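Local coordinates for protein interferon alpha/beta receptor 1 (Mus musculus, PDB 3WCY) that pairs with IFNAR2 to form the heterodimeric receptor for type I interferons, whose binding switches on JAK-STAT signalling, at residues A[138-144]-A[173-179]. Residue numbers count along the deposited sequence, not the author numbering.
Sequences SYTIRIW and CLEVKAI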
ATOM      1  N   SER A 138       5.857   5.965  -6.357  1.00 83.11           N
ATOM      2  CA  SER A 138       6.807   5.481  -5.360  1.00 82.88           C
ATOM      3  C   SER A 138       7.962   6.471  -5.411  1.00 85.28           C
ATOM      4  O   SER A 138       8.058   7.236  -6.373  1.00 84.82           O
ATOM      5  CB  SER A 138       7.296   4.077  -5.708  1.00 87.58           C
ATOM      6  OG  SER A 138       8.260   3.615  -4.773  1.00 97.15           O
ATOM      7  N   TYR A 139       8.803   6.497  -4.370  1.00 81.54           N
ATOM      8  CA  TYR A 139       9.942   7.418  -4.298  1.00 81.79           C
ATOM      9  C   TYR A 139      11.213   6.705  -3.869  1.00 87.22           C
ATOM     10  O   TYR A 139      11.152   5.707  -3.144  1.00 87.21           O
ATOM     11  CB  TYR A 139       9.634   8.636  -3.391  1.00 81.46           C
ATOM     12  CG  TYR A 139       8.337   9.329  -3.752  1.00 81.17           C
ATOM     13  CD1 TYR A 139       8.287  10.270  -4.777  1.00 82.62           C
ATOM     14  CD2 TYR A 139       7.141   8.990  -3.117  1.00 80.95           C
ATOM     15  CE1 TYR A 139       7.087  10.878  -5.144  1.00 81.87           C
ATOM     16  CE2 TYR A 139       5.933   9.587  -3.480  1.00 81.07           C
ATOM     17  CZ  TYR A 139       5.912  10.531  -4.496  1.00 87.30           C
ATOM     18  OH  TYR A 139       4.730  11.118  -4.869  1.00 87.42           O
ATOM     19  N   THR A 140      12.357   7.180  -4.372  1.00 84.45           N
ATOM     20  CA  THR A 140      13.679   6.635  -4.054  1.00 85.04           C
ATOM     21  C   THR A 140      14.528   7.802  -3.537  1.00 88.46           C
ATOM     22  O   THR A 140      14.689   8.804  -4.241  1.00 88.31           O
ATOM     23  CB  THR A 140      14.326   5.944  -5.279  1.00 95.35           C
ATOM     24  OG1 THR A 140      14.664   6.928  -6.258  1.00 98.29           O
ATOM     25  CG2 THR A 140      13.449   4.868  -5.902  1.00 91.19           C
ATOM     26  N   ILE A 141      15.037   7.684  -2.305  1.00 84.23           N
ATOM     27  CA  ILE A 141      15.839   8.726  -1.665  1.00 84.00           C
ATOM     28  C   ILE A 141      17.312   8.341  -1.657  1.00 88.96           C
ATOM     29  O   ILE A 141      17.650   7.194  -1.357  1.00 88.25           O
ATOM     30  CB  ILE A 141      15.365   9.070  -0.214  1.00 86.32           C
ATOM     31  CG1 ILE A 141      13.885   8.692   0.114  1.00 85.57           C
ATOM     32  CG2 ILE A 141      15.751  10.491   0.198  1.00 86.85           C
ATOM     33  CD1 ILE A 141      12.777   9.524  -0.523  1.00 93.07           C
ATOM     34  N   ARG A 142      18.184   9.328  -1.946  1.00 86.78           N
ATOM     35  CA  ARG A 142      19.639   9.206  -1.929  1.00 87.53           C
ATOM     36  C   ARG A 142      20.191  10.186  -0.897  1.00 91.95           C
ATOM     37  O   ARG A 142      19.917  11.383  -0.973  1.00 90.69           O
ATOM     38  CB  ARG A 142      20.231   9.506  -3.307  1.00 87.40           C
ATOM     39  CG  ARG A 142      20.264   8.321  -4.255  1.00 95.63           C
ATOM     40  CD  ARG A 142      20.992   8.724  -5.523  1.00103.11           C
ATOM     41  NE  ARG A 142      20.968   7.684  -6.548  1.00109.07           N
ATOM     42  CZ  ARG A 142      21.178   7.905  -7.843  1.00122.92           C
ATOM     43  NH1 ARG A 142      21.417   9.136  -8.284  1.00 99.77           N
ATOM     44  NH2 ARG A 142      21.138   6.899  -8.709  1.00116.65           N
ATOM     45  N   ILE A 143      20.949   9.669   0.077  1.00 90.15           N
ATOM     46  CA  ILE A 143      21.570  10.443   1.154  1.00 90.55           C
ATOM     47  C   ILE A 143      23.074  10.127   1.268  1.00 97.49           C
ATOM     48  O   ILE A 143      23.495   8.978   1.106  1.00 97.23           O
ATOM     49  CB  ILE A 143      20.784  10.292   2.502  1.00 92.72           C
ATOM     50  CG1 ILE A 143      21.221  11.331   3.566  1.00 93.14           C
ATOM     51  CG2 ILE A 143      20.785   8.848   3.040  1.00 93.91           C
ATOM     52  CD1 ILE A 143      20.294  11.492   4.812  1.00 97.19           C
ATOM     53  N   TRP A 144      23.871  11.168   1.524  1.00 96.49           N
ATOM     54  CA  TRP A 144      25.322  11.108   1.712  1.00 98.67           C
ATOM     55  C   TRP A 144      25.750  12.354   2.482  1.00104.93           C
ATOM     56  O   TRP A 144      25.009  13.337   2.477  1.00103.84           O
ATOM     57  CB  TRP A 144      26.047  11.073   0.350  1.00 98.24           C
ATOM     58  CG  TRP A 144      25.868  12.318  -0.471  1.00 98.75           C
ATOM     59  CD1 TRP A 144      26.668  13.422  -0.470  1.00102.27           C
ATOM     60  CD2 TRP A 144      24.783  12.608  -1.361  1.00 97.53           C
ATOM     61  NE1 TRP A 144      26.148  14.385  -1.302  1.00101.26           N
ATOM     62  CE2 TRP A 144      25.007  13.900  -1.886  1.00101.68           C
ATOM     63  CE3 TRP A 144      23.643  11.897  -1.775  1.00 97.60           C
ATOM     64  CZ2 TRP A 144      24.142  14.489  -2.816  1.00100.22           C
ATOM     65  CZ3 TRP A 144      22.795  12.479  -2.705  1.00 98.27           C
ATOM     66  CH2 TRP A 144      23.036  13.765  -3.202  1.00 99.13           C
ATOM     67  N   CYS A 173      23.423  15.531   2.320  1.00 88.77           N
ATOM     68  CA  CYS A 173      22.714  16.051   1.151  1.00 87.61           C
ATOM     69  C   CYS A 173      21.775  14.995   0.571  1.00 90.76           C
ATOM     70  O   CYS A 173      22.089  13.802   0.616  1.00 90.67           O
ATOM     71  CB  CYS A 173      23.678  16.614   0.113  1.00 88.64           C
ATOM     72  SG  CYS A 173      24.716  17.967   0.737  1.00 93.34           S
ATOM     73  N   LEU A 174      20.579  15.435   0.110  1.00 86.12           N
ATOM     74  CA  LEU A 174      19.484  14.581  -0.362  1.00 84.53           C
ATOM     75  C   LEU A 174      19.068  14.765  -1.823  1.00 85.94           C
ATOM     76  O   LEU A 174      19.207  15.853  -2.386  1.00 84.86           O
ATOM     77  CB  LEU A 174      18.245  14.787   0.536  1.00 83.90           C
ATOM     78  CG  LEU A 174      18.168  14.110   1.920  1.00 89.15           C
ATOM     79  CD1 LEU A 174      18.144  12.627   1.827  1.00 89.84           C
ATOM     80  CD2 LEU A 174      19.173  14.659   2.931  1.00 92.20           C
ATOM     81  N   GLU A 175      18.496  13.690  -2.403  1.00 81.67           N
ATOM     82  CA  GLU A 175      17.986  13.613  -3.772  1.00 81.61           C
ATOM     83  C   GLU A 175      16.801  12.625  -3.818  1.00 85.15           C
ATOM     84  O   GLU A 175      16.963  11.452  -3.469  1.00 84.43           O
ATOM     85  CB  GLU A 175      19.105  13.184  -4.736  1.00 84.22           C
ATOM     86  CG  GLU A 175      19.310  14.153  -5.892  1.00 96.99           C
ATOM     87  CD  GLU A 175      20.294  13.741  -6.976  1.00109.42           C
ATOM     88  OE1 GLU A 175      20.854  12.622  -6.892  1.00 97.52           O
ATOM     89  OE2 GLU A 175      20.490  14.538  -7.925  1.00 89.61           O
ATOM     90  N   VAL A 176      15.605  13.114  -4.206  1.00 81.84           N
ATOM     91  CA  VAL A 176      14.371  12.315  -4.264  1.00 81.26           C
ATOM     92  C   VAL A 176      13.867  12.192  -5.699  1.00 86.99           C
ATOM     93  O   VAL A 176      13.666  13.200  -6.380  1.00 87.33           O
ATOM     94  CB  VAL A 176      13.265  12.849  -3.306  1.00 83.80           C
ATOM     95  CG1 VAL A 176      12.010  11.983  -3.351  1.00 82.36           C
ATOM     96  CG2 VAL A 176      13.776  12.969  -1.875  1.00 83.57           C
ATOM     97  N   LYS A 177      13.642  10.949  -6.131  1.00 84.36           N
ATOM     98  CA  LYS A 177      13.142  10.579  -7.450  1.00 84.86           C
ATOM     99  C   LYS A 177      11.687  10.080  -7.328  1.00 90.56           C
ATOM    100  O   LYS A 177      11.383   9.257  -6.451  1.00 89.76           O
ATOM    101  CB  LYS A 177      14.043   9.470  -8.032  1.00 87.01           C
ATOM    102  CG  LYS A 177      13.761   9.055  -9.469  1.00 94.54           C
ATOM    103  CD  LYS A 177      14.685   7.911  -9.884  1.00106.97           C
ATOM    104  CE  LYS A 177      14.901   7.801 -11.381  1.00119.63           C
ATOM    105  NZ  LYS A 177      15.846   8.829 -11.900  1.00122.70           N
ATOM    106  N   ALA A 178      10.795  10.576  -8.206  1.00 88.05           N
ATOM    107  CA  ALA A 178       9.407  10.116  -8.242  1.00 87.37           C
ATOM    108  C   ALA A 178       9.302   9.067  -9.329  1.00 93.30           C
ATOM    109  O   ALA A 178       9.703   9.309 -10.472  1.00 93.36           O
ATOM    110  CB  ALA A 178       8.462  11.270  -8.530  1.00 87.95           C
ATOM    111  N   ILE A 179       8.824   7.880  -8.974  1.00 91.83           N
ATOM    112  CA  ILE A 179       8.682   6.807  -9.960  1.00 93.36           C
ATOM    113  C   ILE A 179       7.255   6.296 -10.076  1.00 99.91           C
ATOM    114  O   ILE A 179       6.555   6.237  -9.068  1.00 98.74           O
ATOM    115  CB  ILE A 179       9.743   5.678  -9.815  1.00 96.76           C
ATOM    116  CG1 ILE A 179       9.862   5.162  -8.360  1.00 96.26           C
ATOM    117  CG2 ILE A 179      11.099   6.142 -10.363  1.00 98.56           C
ATOM    118  CD1 ILE A 179      10.441   3.735  -8.218  1.00102.34           C
TER
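Strands 138-144 and 173-179 run antiparallel, their axes 4.7 Å apart at closest and 166° between directions. Four hydrogen-bonded pairs set the register: S138 N to I179 O and I179 N to S138 O are both 2.8 Å, whereas E175 N to R142 O (3.1 Å) and W144 N to C173 O (3.3 Å) are weak. Y139, I141, I143, L174, V176 and A178 share the buried face; I141 CG2 and L174 CD1 meet at 3.6 Å, Y139 CE1 and A178 CB at 3.7 Å. I120 of strand 116-121 packs on Y139, I141 and V176, and I163 of strand 160-163 on I141, I143 and L174, within the receptor's second extracellular fibronectin type III domain. On the opposite face, R142 NH1 and E175 OE1 form a long salt bridge (3.8 Å). W144 folds over C173, with its CE2 3.6 Å from C173 CB; C173 SG, disulfide-bonded to C194, lies obliquely 5.1 Å from the five-membered ring centroid. Thus one face is apolar but for the Y139 hydroxyl; the other, mostly partly exposed, mixes charged and apolar contacts around a buried disulfide cysteine.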